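Local coordinates for Non-structural polyprotein (Sindbis virus, PDB 4GUA) that carries the nsP2 cysteine protease that cuts the viral polyprotein, still joined to the macro domain and zinc-binding domain of nsP3, at residues 180-185 against 224-229; 196-201 against 210-215; 64-69 against 129-134; 60-65 against 143-148; 381-386 against 400-405. One frame throughout, in Å; residues are numbered along the deposited sequence.

Contact 1 (180-185 against 224-229)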
# COMPACT_ATOMS: atom_id res chain seq x y z
N VAL A 180 -14.71 17.64 17.61
CA VAL A 180 -13.52 17.33 16.83
C VAL A 180 -12.24 17.84 17.48
O VAL A 180 -12.17 18.99 17.91
CB VAL A 180 -13.61 17.96 15.43
CG1 VAL A 180 -12.42 17.54 14.56
CG2 VAL A 180 -14.91 17.59 14.76
N LEU A 181 -11.22 16.99 17.54
CA LEU A 181 -9.90 17.40 17.99
C LEU A 181 -9.11 17.91 16.80
O LEU A 181 -9.02 17.24 15.79
CB LEU A 181 -9.17 16.23 18.64
CG LEU A 181 -7.74 16.48 19.11
CD1 LEU A 181 -7.69 17.60 20.13
CD2 LEU A 181 -7.18 15.20 19.69
N VAL A 182 -8.55 19.11 16.91
CA VAL A 182 -7.87 19.71 15.76
C VAL A 182 -6.43 20.07 16.10
O VAL A 182 -6.16 20.82 17.03
CB VAL A 182 -8.64 20.97 15.28
CG1 VAL A 182 -7.73 21.88 14.47
CG2 VAL A 182 -9.87 20.57 14.47
N VAL A 183 -5.50 19.49 15.35
CA VAL A 183 -4.10 19.87 15.44
C VAL A 183 -3.78 20.71 14.21
O VAL A 183 -3.78 20.19 13.09
CB VAL A 183 -3.19 18.63 15.48
CG1 VAL A 183 -1.75 19.04 15.64
CG2 VAL A 183 -3.62 17.69 16.61
N SER A 184 -3.52 22.00 14.39
CA SER A 184 -3.36 22.91 13.27
C SER A 184 -2.50 24.10 13.67
O SER A 184 -2.49 24.47 14.84
CB SER A 184 -4.75 23.38 12.80
OG SER A 184 -4.68 24.30 11.72
N GLU A 185 -1.79 24.71 12.73
CA GLU A 185 -1.03 25.92 13.04
C GLU A 185 -1.89 27.19 13.01
O GLU A 185 -1.54 28.21 13.61
CB GLU A 185 0.16 26.08 12.10
CG GLU A 185 0.95 27.35 12.40
CD GLU A 185 2.38 27.32 11.91
OE1 GLU A 185 2.95 26.21 11.78
OE2 GLU A 185 2.93 28.41 11.66
N LEU A 224 -13.61 12.14 15.97
CA LEU A 224 -12.90 12.68 14.83
C LEU A 224 -11.67 13.45 15.26
O LEU A 224 -11.74 14.35 16.10
CB LEU A 224 -13.81 13.59 14.00
CG LEU A 224 -13.13 14.17 12.75
CD1 LEU A 224 -12.72 13.05 11.79
CD2 LEU A 224 -14.04 15.17 12.04
N VAL A 225 -10.53 13.06 14.69
CA VAL A 225 -9.29 13.81 14.87
C VAL A 225 -8.84 14.33 13.52
O VAL A 225 -8.84 13.59 12.55
CB VAL A 225 -8.17 12.93 15.47
CG1 VAL A 225 -6.88 13.73 15.58
CG2 VAL A 225 -8.59 12.39 16.83
N PHE A 226 -8.43 15.59 13.46
CA PHE A 226 -8.07 16.23 12.20
C PHE A 226 -6.68 16.85 12.37
O PHE A 226 -6.52 17.84 13.09
CB PHE A 226 -9.13 17.29 11.87
CG PHE A 226 -8.84 18.07 10.62
CD1 PHE A 226 -8.91 17.47 9.38
CD2 PHE A 226 -8.50 19.41 10.70
CE1 PHE A 226 -8.64 18.20 8.23
CE2 PHE A 226 -8.23 20.14 9.55
CZ PHE A 226 -8.30 19.53 8.31
N ILE A 227 -5.69 16.26 11.72
CA ILE A 227 -4.32 16.75 11.77
C ILE A 227 -4.10 17.61 10.54
O ILE A 227 -4.08 17.10 9.42
CB ILE A 227 -3.29 15.58 11.74
CG1 ILE A 227 -3.68 14.47 12.72
CG2 ILE A 227 -1.89 16.10 12.01
CD1 ILE A 227 -3.76 14.93 14.14
N ASN A 228 -3.95 18.90 10.75
CA ASN A 228 -3.79 19.86 9.66
C ASN A 228 -2.34 20.29 9.41
O ASN A 228 -2.10 21.21 8.62
CB ASN A 228 -4.67 21.08 9.91
CG ASN A 228 -5.01 21.82 8.64
OD1 ASN A 228 -4.93 21.27 7.54
ND2 ASN A 228 -5.41 23.07 8.78
N ILE A 229 -1.40 19.66 10.10
CA ILE A 229 0.01 20.06 10.04
C ILE A 229 0.68 19.67 8.72
O ILE A 229 0.67 18.50 8.32
CB ILE A 229 0.82 19.43 11.17
CG1 ILE A 229 0.23 19.79 12.54
CG2 ILE A 229 2.25 19.88 11.09
CD1 ILE A 229 0.31 21.26 12.88

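Contact 2 (196-201 against 210-215)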
# COMPACT_ATOMS: atom_id res chain seq x y z
N GLU A 196 -11.67 21.32 19.88
CA GLU A 196 -10.50 21.43 20.73
C GLU A 196 -9.31 21.67 19.81
O GLU A 196 -9.06 20.89 18.89
CB GLU A 196 -10.30 20.16 21.56
CG GLU A 196 -9.11 20.24 22.50
CD GLU A 196 -9.29 21.24 23.62
OE1 GLU A 196 -10.37 21.86 23.70
OE2 GLU A 196 -8.35 21.42 24.42
N TRP A 197 -8.58 22.76 20.04
CA TRP A 197 -7.52 23.15 19.12
C TRP A 197 -6.13 23.02 19.71
O TRP A 197 -5.76 23.75 20.63
CB TRP A 197 -7.74 24.59 18.67
CG TRP A 197 -6.69 25.08 17.75
CD1 TRP A 197 -5.89 24.33 16.93
CD2 TRP A 197 -6.29 26.45 17.54
NE1 TRP A 197 -5.03 25.13 16.24
CE2 TRP A 197 -5.25 26.44 16.59
CE3 TRP A 197 -6.72 27.67 18.07
CZ2 TRP A 197 -4.64 27.61 16.15
CZ3 TRP A 197 -6.11 28.83 17.63
CH2 TRP A 197 -5.08 28.79 16.68
N ILE A 198 -5.34 22.10 19.16
CA ILE A 198 -3.93 22.00 19.51
C ILE A 198 -3.07 22.67 18.44
O ILE A 198 -3.23 22.41 17.25
CB ILE A 198 -3.49 20.52 19.62
CG1 ILE A 198 -4.22 19.83 20.77
CG2 ILE A 198 -2.00 20.43 19.82
CD1 ILE A 198 -3.96 18.36 20.81
N ALA A 199 -2.13 23.50 18.88
CA ALA A 199 -1.23 24.19 17.96
C ALA A 199 0.23 24.04 18.39
O ALA A 199 0.51 23.66 19.52
CB ALA A 199 -1.60 25.66 17.90
N PRO A 200 1.17 24.30 17.47
CA PRO A 200 2.58 24.34 17.88
C PRO A 200 2.82 25.48 18.88
O PRO A 200 1.90 26.24 19.16
CB PRO A 200 3.34 24.57 16.56
CG PRO A 200 2.32 24.99 15.58
CD PRO A 200 1.03 24.37 16.01
N ILE A 201 4.04 25.60 19.39
CA ILE A 201 4.28 26.38 20.60
C ILE A 201 3.93 27.86 20.51
O ILE A 201 3.20 28.37 21.37
CB ILE A 201 5.75 26.24 21.09
CG1 ILE A 201 5.99 24.84 21.66
CG2 ILE A 201 6.06 27.25 22.18
CD1 ILE A 201 5.05 24.44 22.78
N TYR A 210 1.89 22.33 22.10
CA TYR A 210 2.92 21.32 22.33
C TYR A 210 4.04 21.50 21.33
O TYR A 210 3.90 22.27 20.38
CB TYR A 210 2.33 19.91 22.23
CG TYR A 210 1.33 19.64 23.32
CD1 TYR A 210 1.75 19.49 24.63
CD2 TYR A 210 -0.03 19.57 23.06
CE1 TYR A 210 0.86 19.27 25.64
CE2 TYR A 210 -0.94 19.34 24.07
CZ TYR A 210 -0.48 19.19 25.36
OH TYR A 210 -1.36 18.96 26.40
N ASN A 211 5.15 20.81 21.54
CA ASN A 211 6.18 20.83 20.53
C ASN A 211 5.88 19.65 19.64
O ASN A 211 6.15 18.50 19.98
CB ASN A 211 7.56 20.68 21.15
CG ASN A 211 7.73 21.55 22.37
OD1 ASN A 211 7.28 21.19 23.45
ND2 ASN A 211 8.38 22.70 22.19
N LEU A 212 5.37 19.96 18.45
CA LEU A 212 4.72 18.95 17.66
C LEU A 212 5.74 18.06 16.94
O LEU A 212 5.38 17.00 16.43
CB LEU A 212 3.73 19.59 16.70
CG LEU A 212 2.55 20.31 17.38
CD1 LEU A 212 1.64 20.94 16.34
CD2 LEU A 212 1.76 19.38 18.27
N ALA A 213 7.00 18.47 16.91
CA ALA A 213 8.07 17.60 16.42
C ALA A 213 8.18 16.34 17.28
O ALA A 213 8.68 15.30 16.84
CB ALA A 213 9.40 18.35 16.40
N PHE A 214 7.76 16.46 18.54
CA PHE A 214 7.70 15.34 19.48
C PHE A 214 6.31 14.71 19.61
O PHE A 214 6.08 13.88 20.49
CB PHE A 214 8.22 15.77 20.84
CG PHE A 214 9.62 16.28 20.81
CD1 PHE A 214 9.88 17.62 20.53
CD2 PHE A 214 10.70 15.44 21.05
CE1 PHE A 214 11.17 18.10 20.49
CE2 PHE A 214 11.98 15.91 21.01
CZ PHE A 214 12.22 17.24 20.73
N GLY A 215 5.36 15.14 18.78
CA GLY A 215 3.99 14.65 18.88
C GLY A 215 3.22 15.39 19.97
O GLY A 215 3.58 16.51 20.34

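Contact 3 (64-69 against 129-134)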
# COMPACT_ATOMS: atom_id res chain seq x y z
N PHE A 64 23.28 7.70 -4.48
CA PHE A 64 23.27 6.66 -5.51
C PHE A 64 22.05 6.65 -6.45
O PHE A 64 21.94 5.79 -7.32
CB PHE A 64 23.47 5.31 -4.85
CG PHE A 64 24.60 5.30 -3.85
CD1 PHE A 64 25.89 5.61 -4.24
CD2 PHE A 64 24.37 5.00 -2.52
CE1 PHE A 64 26.92 5.62 -3.34
CE2 PHE A 64 25.40 5.00 -1.61
CZ PHE A 64 26.68 5.31 -2.03
N GLY A 65 21.12 7.58 -6.26
CA GLY A 65 19.92 7.64 -7.09
C GLY A 65 19.00 6.42 -7.02
O GLY A 65 18.22 6.18 -7.94
N MET A 66 19.09 5.66 -5.93
CA MET A 66 18.20 4.53 -5.70
C MET A 66 17.88 4.40 -4.22
O MET A 66 18.64 4.88 -3.37
CB MET A 66 18.84 3.24 -6.19
CG MET A 66 18.88 3.12 -7.71
SD MET A 66 19.75 1.65 -8.27
CE MET A 66 21.08 1.64 -7.09
N ASP A 67 16.77 3.76 -3.88
CA ASP A 67 16.40 3.62 -2.48
C ASP A 67 16.96 2.31 -1.91
O ASP A 67 17.65 1.57 -2.60
CB ASP A 67 14.88 3.74 -2.29
CG ASP A 67 14.12 2.49 -2.69
OD1 ASP A 67 14.77 1.49 -3.05
OD2 ASP A 67 12.87 2.51 -2.66
N LEU A 68 16.68 2.05 -0.64
CA LEU A 68 17.31 0.96 0.09
C LEU A 68 16.96 -0.44 -0.43
O LEU A 68 17.64 -1.41 -0.11
CB LEU A 68 16.97 1.06 1.58
CG LEU A 68 17.59 2.28 2.28
CD1 LEU A 68 17.10 2.39 3.71
CD2 LEU A 68 19.12 2.25 2.22
N THR A 69 15.89 -0.55 -1.21
CA THR A 69 15.50 -1.86 -1.72
C THR A 69 16.49 -2.31 -2.78
O THR A 69 16.47 -3.47 -3.19
CB THR A 69 14.07 -1.88 -2.30
OG1 THR A 69 14.00 -1.00 -3.42
CG2 THR A 69 13.07 -1.43 -1.25
N LEU A 129 26.12 10.60 -7.44
CA LEU A 129 26.10 10.01 -8.77
C LEU A 129 24.88 10.46 -9.57
O LEU A 129 23.77 10.49 -9.05
CB LEU A 129 26.08 8.49 -8.66
CG LEU A 129 27.43 7.79 -8.51
CD1 LEU A 129 28.40 8.65 -7.74
CD2 LEU A 129 27.25 6.44 -7.84
N ASP A 130 25.10 10.84 -10.82
CA ASP A 130 24.01 11.01 -11.77
C ASP A 130 23.98 9.73 -12.60
O ASP A 130 24.87 9.52 -13.42
CB ASP A 130 24.24 12.22 -12.67
CG ASP A 130 23.01 12.58 -13.50
OD1 ASP A 130 22.20 11.68 -13.80
OD2 ASP A 130 22.86 13.77 -13.87
N LEU A 131 22.97 8.89 -12.41
CA LEU A 131 22.94 7.58 -13.07
C LEU A 131 22.68 7.66 -14.58
O LEU A 131 23.04 6.75 -15.33
CB LEU A 131 21.87 6.69 -12.44
CG LEU A 131 22.07 6.32 -10.97
CD1 LEU A 131 21.00 5.31 -10.56
CD2 LEU A 131 23.46 5.78 -10.71
N GLN A 132 22.08 8.76 -15.01
CA GLN A 132 21.66 8.92 -16.39
C GLN A 132 22.75 9.58 -17.22
O GLN A 132 23.22 9.00 -18.20
CB GLN A 132 20.34 9.70 -16.47
CG GLN A 132 19.19 8.95 -15.81
CD GLN A 132 19.14 9.14 -14.30
OE1 GLN A 132 19.98 9.83 -13.72
NE2 GLN A 132 18.18 8.48 -13.65
N THR A 133 23.15 10.79 -16.84
CA THR A 133 24.21 11.50 -17.55
C THR A 133 25.59 10.90 -17.29
O THR A 133 26.49 11.01 -18.12
CB THR A 133 24.26 12.99 -17.16
OG1 THR A 133 24.91 13.13 -15.88
CG2 THR A 133 22.86 13.61 -17.12
N GLY A 134 25.75 10.26 -16.14
CA GLY A 134 27.03 9.67 -15.78
C GLY A 134 28.00 10.66 -15.15
O GLY A 134 29.19 10.37 -15.02

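Contact 4 (60-65 against 143-148)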
# COMPACT_ATOMS: atom_id res chain seq x y z
N CYS A 60 20.68 7.39 0.72
CA CYS A 60 20.95 6.43 -0.32
C CYS A 60 20.43 6.98 -1.65
O CYS A 60 21.14 7.00 -2.66
CB CYS A 60 20.29 5.09 0.01
SG CYS A 60 20.66 3.77 -1.15
N ILE A 61 19.19 7.47 -1.66
CA ILE A 61 18.63 8.01 -2.88
C ILE A 61 19.45 9.20 -3.36
O ILE A 61 19.71 9.36 -4.55
CB ILE A 61 17.18 8.49 -2.70
CG1 ILE A 61 16.27 7.34 -2.30
CG2 ILE A 61 16.67 9.14 -3.98
CD1 ILE A 61 14.83 7.76 -2.04
N LYS A 62 19.86 10.05 -2.43
CA LYS A 62 20.58 11.26 -2.80
C LYS A 62 21.95 11.00 -3.40
O LYS A 62 22.33 11.65 -4.36
CB LYS A 62 20.69 12.19 -1.59
CG LYS A 62 19.47 13.08 -1.39
CD LYS A 62 19.29 14.03 -2.57
CE LYS A 62 17.95 14.71 -2.55
NZ LYS A 62 16.92 13.77 -3.07
N PHE A 63 22.71 10.05 -2.85
CA PHE A 63 24.03 9.74 -3.38
C PHE A 63 24.02 8.80 -4.59
O PHE A 63 24.72 9.03 -5.57
CB PHE A 63 24.93 9.15 -2.29
CG PHE A 63 25.58 10.19 -1.42
CD1 PHE A 63 24.94 10.66 -0.29
CD2 PHE A 63 26.81 10.71 -1.75
CE1 PHE A 63 25.53 11.62 0.51
CE2 PHE A 63 27.41 11.67 -0.96
CZ PHE A 63 26.76 12.13 0.17
N PHE A 64 23.28 7.70 -4.48
CA PHE A 64 23.27 6.66 -5.51
C PHE A 64 22.05 6.65 -6.45
O PHE A 64 21.94 5.79 -7.32
CB PHE A 64 23.47 5.31 -4.85
CG PHE A 64 24.60 5.30 -3.85
CD1 PHE A 64 25.89 5.61 -4.24
CD2 PHE A 64 24.37 5.00 -2.52
CE1 PHE A 64 26.92 5.62 -3.34
CE2 PHE A 64 25.40 5.00 -1.61
CZ PHE A 64 26.68 5.31 -2.03
N GLY A 65 21.12 7.58 -6.26
CA GLY A 65 19.92 7.64 -7.09
C GLY A 65 19.00 6.42 -7.02
O GLY A 65 18.22 6.18 -7.94
N HIS A 143 19.21 17.44 -6.36
CA HIS A 143 19.41 16.44 -7.40
C HIS A 143 19.08 15.04 -6.91
O HIS A 143 18.93 14.83 -5.71
CB HIS A 143 20.86 16.51 -7.89
CG HIS A 143 21.18 17.78 -8.59
ND1 HIS A 143 21.34 17.86 -9.96
CD2 HIS A 143 21.35 19.04 -8.12
CE1 HIS A 143 21.61 19.11 -10.30
NE2 HIS A 143 21.62 19.85 -9.20
N ASN A 144 18.97 14.09 -7.83
CA ASN A 144 18.49 12.75 -7.50
C ASN A 144 17.21 12.84 -6.66
O ASN A 144 17.11 12.23 -5.60
CB ASN A 144 19.57 11.95 -6.78
CG ASN A 144 20.62 11.40 -7.73
OD1 ASN A 144 20.55 11.62 -8.93
ND2 ASN A 144 21.60 10.68 -7.18
N LEU A 145 16.25 13.61 -7.18
CA LEU A 145 14.99 13.87 -6.49
C LEU A 145 14.03 12.67 -6.49
O LEU A 145 13.22 12.52 -5.58
CB LEU A 145 14.30 15.10 -7.11
CG LEU A 145 15.12 16.40 -7.03
CD1 LEU A 145 14.44 17.55 -7.74
CD2 LEU A 145 15.39 16.80 -5.60
N VAL A 146 14.12 11.81 -7.50
CA VAL A 146 13.31 10.60 -7.51
C VAL A 146 14.22 9.39 -7.63
O VAL A 146 15.13 9.37 -8.46
CB VAL A 146 12.31 10.60 -8.69
CG1 VAL A 146 11.37 9.42 -8.59
CG2 VAL A 146 11.51 11.88 -8.73
N PRO A 147 13.97 8.36 -6.82
CA PRO A 147 14.76 7.13 -6.92
C PRO A 147 14.38 6.39 -8.19
O PRO A 147 13.19 6.16 -8.41
CB PRO A 147 14.34 6.35 -5.68
CG PRO A 147 12.94 6.78 -5.45
CD PRO A 147 12.87 8.23 -5.84
N VAL A 148 15.35 5.95 -8.98
CA VAL A 148 15.02 5.41 -10.30
C VAL A 148 14.53 3.97 -10.22
O VAL A 148 13.90 3.47 -11.15
CB VAL A 148 16.23 5.50 -11.27
CG1 VAL A 148 17.29 4.48 -10.89
CG2 VAL A 148 15.77 5.28 -12.69

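Contact 5 (381-386 against 400-405)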
# COMPACT_ATOMS: atom_id res chain seq x y z
N LYS A 381 -32.37 -9.80 -20.39
CA LYS A 381 -33.60 -9.31 -20.98
C LYS A 381 -33.61 -7.79 -21.12
O LYS A 381 -34.10 -7.27 -22.12
CB LYS A 381 -34.82 -9.77 -20.18
CG LYS A 381 -35.05 -11.26 -20.25
CD LYS A 381 -36.50 -11.66 -20.02
CE LYS A 381 -37.05 -11.12 -18.70
NZ LYS A 381 -38.55 -11.14 -18.65
N ARG A 382 -33.09 -7.08 -20.12
CA ARG A 382 -33.02 -5.61 -20.23
C ARG A 382 -31.81 -5.06 -21.01
O ARG A 382 -31.92 -4.03 -21.67
CB ARG A 382 -33.08 -4.95 -18.87
CG ARG A 382 -32.95 -3.44 -19.00
CD ARG A 382 -33.08 -2.76 -17.67
NE ARG A 382 -34.45 -2.72 -17.19
CZ ARG A 382 -35.12 -1.61 -16.90
NH1 ARG A 382 -34.55 -0.42 -17.03
NH2 ARG A 382 -36.37 -1.70 -16.46
N TRP A 383 -30.66 -5.72 -20.90
CA TRP A 383 -29.46 -5.22 -21.56
C TRP A 383 -28.80 -6.28 -22.44
O TRP A 383 -27.64 -6.64 -22.22
CB TRP A 383 -28.44 -4.73 -20.53
CG TRP A 383 -28.92 -3.61 -19.65
CD1 TRP A 383 -29.08 -2.31 -20.00
CD2 TRP A 383 -29.26 -3.70 -18.26
NE1 TRP A 383 -29.52 -1.58 -18.92
CE2 TRP A 383 -29.64 -2.41 -17.84
CE3 TRP A 383 -29.30 -4.75 -17.34
CZ2 TRP A 383 -30.05 -2.14 -16.54
CZ3 TRP A 383 -29.70 -4.48 -16.04
CH2 TRP A 383 -30.07 -3.18 -15.65
N PRO A 384 -29.54 -6.76 -23.45
CA PRO A 384 -29.05 -7.85 -24.30
C PRO A 384 -27.67 -7.59 -24.90
O PRO A 384 -26.83 -8.49 -24.90
CB PRO A 384 -30.10 -7.92 -25.42
CG PRO A 384 -31.33 -7.37 -24.82
CD PRO A 384 -30.88 -6.31 -23.85
N THR A 385 -27.43 -6.39 -25.40
CA THR A 385 -26.22 -6.11 -26.16
C THR A 385 -24.97 -6.13 -25.28
O THR A 385 -23.85 -6.10 -25.79
CB THR A 385 -26.30 -4.77 -26.94
OG1 THR A 385 -26.60 -3.69 -26.05
CG2 THR A 385 -27.38 -4.84 -28.00
N SER A 386 -25.16 -6.16 -23.96
CA SER A 386 -24.02 -6.29 -23.06
C SER A 386 -23.45 -7.70 -23.15
O SER A 386 -22.31 -7.95 -22.75
CB SER A 386 -24.41 -5.95 -21.63
OG SER A 386 -25.33 -6.89 -21.11
N THR A 400 -18.60 -4.25 -19.62
CA THR A 400 -19.28 -4.02 -20.88
C THR A 400 -20.28 -2.92 -20.65
O THR A 400 -20.63 -2.62 -19.52
CB THR A 400 -20.00 -5.28 -21.41
OG1 THR A 400 -21.16 -5.55 -20.62
CG2 THR A 400 -19.07 -6.49 -21.38
N VAL A 401 -20.74 -2.30 -21.73
CA VAL A 401 -21.67 -1.19 -21.62
C VAL A 401 -22.82 -1.37 -22.59
O VAL A 401 -22.61 -1.65 -23.76
CB VAL A 401 -20.98 0.15 -21.91
CG1 VAL A 401 -21.99 1.30 -21.85
CG2 VAL A 401 -19.82 0.37 -20.94
N CYS A 402 -24.04 -1.23 -22.09
CA CYS A 402 -25.23 -1.22 -22.94
C CYS A 402 -25.87 0.16 -22.85
O CYS A 402 -26.43 0.53 -21.82
CB CYS A 402 -26.22 -2.30 -22.51
SG CYS A 402 -27.72 -2.33 -23.52
N LEU A 403 -25.77 0.93 -23.94
CA LEU A 403 -26.26 2.30 -23.96
C LEU A 403 -25.73 3.07 -22.75
O LEU A 403 -24.51 3.25 -22.62
CB LEU A 403 -27.79 2.32 -24.03
CG LEU A 403 -28.32 1.76 -25.36
CD1 LEU A 403 -29.81 1.47 -25.29
CD2 LEU A 403 -28.02 2.72 -26.51
N GLY A 404 -26.61 3.52 -21.86
CA GLY A 404 -26.17 4.34 -20.74
C GLY A 404 -25.83 3.59 -19.46
O GLY A 404 -25.81 4.20 -18.39
N LYS A 405 -25.56 2.29 -19.54
CA LYS A 405 -25.32 1.53 -18.32
C LYS A 405 -24.13 0.58 -18.36
O LYS A 405 -23.94 -0.15 -19.32
CB LYS A 405 -26.55 0.72 -17.93
CG LYS A 405 -26.38 0.07 -16.58
CD LYS A 405 -27.70 -0.31 -15.98
CE LYS A 405 -28.34 0.85 -15.24
NZ LYS A 405 -27.68 1.13 -13.95

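Contact 1 (180-185 against 224-229)
Val183 and Ile227 form the apolar middle of this contact, lying side by side on one face of two neighbouring strands. Ile227 keeps CG1 beside its backbone N (chi1 -46°), and a bent chi2 lays CD1 3.7 Å from Val183 CG2. The valine's other methyl, Val183 CG1, meets Ile229 CG1 at 3.8 Å just past the strand end, and helix 237-257 packs on the same face through Leu251 and Ala255. On the reverse face Val180 CG2 touches Leu224 CD2 at 3.7 Å, while Val182 CG2 sits at the rim of the Phe226 ring, 4.2 Å from Phe226 CD2 and near the ring plane. The ring of Tyr306 meets that of Phe226 too.

Between the two apolar layers the backbones run parallel, their short axes 14° apart, in a staggered ladder: Leu181 N to Leu224 O, Phe226 N to Leu181 O, Val183 N to Phe226 O, and Asn228 N to Val183 O. Beyond its last rung the link passes to side chains. Asn228 ND2 donates to Ser184 OG at 3.3 Å, with the oxygen close to the amide plane. Ser184 OG also bonds Glu186 O and Asn228 OD1 bonds Tyr306 OH, so the amide is held at both ends. The strand order 3-2-1-4-5-7-6, with strand 305-312 alone reversed, is that of the Rossmann-like methyltransferase fold, consistent with the methyltransferase-like domain of alphavirus nsP2.

Contact 2 (196-201 against 210-215)
Ile198 and Pro200 take the side chains of Tyr210 and Leu212 at the margin of the methyltransferase-like sheet, where strand 194-199 lies beside 208-209, the edge strand on this side of the sheet. Tyr210 follows strand 208-209 and leads into a 3-10 turn at 212-214.

A single hydrogen bond crosses: Tyr210 N donates to Ala199 O at 3.2 Å, continuing the pairing of the two segments. Next to it Pro200 CA makes a CA-H...O contact with Tyr210 O at 3.5 Å. The turn itself is closed by Phe214 N bonding Asn211 O and Gly215 N bonding Leu212 O.

Apolar packing does the rest. An extended chi2 (179°) carries Leu212 CD1 to 3.5 Å from Pro200 CD, while Val183 of the neighbouring strand touches the same leucine. Ile198 CG2 comes to the edge of the Tyr210 ring, in its plane, 3.9 Å from Tyr210 CD2. The outer flank is more exposed to solvent: there Ile201 lies across the Tyr210-Asn211 backbone, with its CD1 3.4 Å from Tyr210 C and its CG1 3.3 Å from Asn211 ND2.

Contact 3 (64-69 against 129-134)
Leu131 reaches in to the end of helix 52-64 and packs against Phe64 and the two residues after it. Its CD1 lies 3.4 Å from Phe64 O, 3.9 Å from Gly65 O and 4.2 Å from Met66 CG, the leucine and methionine side chains crossing at about a right angle. The leucine CG stands anti to its own carbonyl carbon (chi1 -63°), which sets it close to Phe64 O, and chi2 then puts CD1 beside that oxygen. Leu129 fills the other half of this buried patch. Its CD2 meets the Phe64 ring at the edge and in the ring plane, 3.9 Å from Phe64 CD1. Phe120 of helix 119-122 touches Phe64, Met66, Leu129 and Leu131 alike, covering the cluster.

Both segments belong to the peptidase C9 domain, a member of the papain-like clan of cysteine proteases, and the contact joins the exit of one of its helices to the end of strand 128-129 and the loop after it. Gly65 makes that exit with a positive phi of 62°, a backbone setting that suits glycine.

No hydrogen bond spans the two segments. Asp130, whose CB points away from 64-69, builds an Asx turn, with OD1 taking Gln132 N at 3.2 Å from the anti side, somewhat out of the carboxylate plane; Gln132, Thr133 and Gly134 continue this turn at the exposed surface. In the other segment Asp67 makes a second Asx turn: its OD1 receives Thr69 OG1 at 2.6 Å on the syn lone pair and Thr69 N from above the carboxylate plane, while Asn149 ND2 also bonds that oxygen.

Contact 4 (60-65 against 143-148)
Lys62 and Asn144 bond each other twice where helix 52-64 ends, each giving a side-chain nitrogen to the other's carbonyl. Lys62 NZ donates to Asn144 O at 3.0 Å, and Asn144 ND2 donates to Lys62 O at 3.1 Å. Both donors stand well above the plane of the carbonyl they reach, by 53° and 61° respectively. The lysine CB points away from the loop, but a bend at chi2 brings CD to 3.3 Å from His143 O, and one at chi4 turns NZ to Asn144 O. The asparagine amide has a stronger partner in Leu129 O, and Lys62 O receives Gln128 NE2 as well, so strand 128-129 shares in this polar cluster.

The third hydrogen bond is purely backbone: Gly65 O accepts Val148 N at 3.1 Å with a nearly straight N-H...O angle of 176°.

Apolar contact is centred on Ile61, whose CD1 touches Pro147 CB at 3.9 Å. Phe238 of helix 237-257 presses on both Ile61 and Pro147, so this patch of the peptidase C9 domain also meets the methyltransferase-like domain.

The two Lys62-Asn144 bonds thus differ in kind. The Asn144 amide meets a carbonyl at the C-terminal end of the helix, where carbonyls lack partners from a further turn, while the ammonium of the buried Lys62 meets the loop carbonyl of Asn144, which may help stabilise its charge. Together they tie the loop to the helix end with directed bonds.

Contact 5 (381-386 against 400-405)
Trp383 and Cys402 meet through a few simple torsions. Cys402 holds SG anti to its backbone N (chi1 179°), stretching the sulfur toward the helix end, while Trp383 has CG beside its own backbone N, and its chi2 of -74° turns the CD1 edge of the indole to the sulfur. The sulfur arrives in the ring plane: Cys402 SG is 3.8 Å from Trp383 CD1 and 4.9 Å from the centroid of the five-membered ring, 85° off the ring normal. This is a sulfur-aromatic contact at the edge.

The faces of the indole are taken by aliphatic chains. Lys405 CG lies 3.9 Å above one face, offset toward the rim, and Arg382 CD lies over the opposite one, also off centre. Beyond CG the modelled approach of the lysine to the six-membered ring is doubtful. Arg382 also makes a salt bridge from NH2 to Asp355 OD1, and Val361 of strand 360-364 touches both Trp383 and Lys405.

After the tryptophan the chain makes a tight 3-10 turn, in which Trp383 O accepts from Ser386 OG at 2.6 Å and from Ser386 N at 3.1 Å. Ser386 CB then rests 3.4 Å from Thr400 OG1, a hydroxyl whose hydrogen-bond partners are Val407 O and His409 NE2.

Cys402 and Lys405 come to the indole together because they close a type II' turn, each bonding the other's backbone, between strands 397-402 and 405-410. The contact seats the end of helix 375-382 on this antiparallel hairpin, at the edge of the mixed sheet characteristic of the macro domain.

Overall arrangement
From the N terminus, contacts 4 and 3 open first, both from the end of helix 52-64, and share Phe64 and Gly65. Contact 3 closes at 129-134 and contact 4 at 143-148, so the smaller loop lies within the larger; they touch, and together pin two later loops of the protease domain to one helix end. Contact 1 then opens at 180-185 and closes at 224-229, enclosing contact 2 (196-201 with 210-215); their neighbouring strands belong to one sheet, the methyltransferase-like one. Contact 5 follows in series as a short loop in the macro domain, its centre about 47 Å or more from the other contact centres.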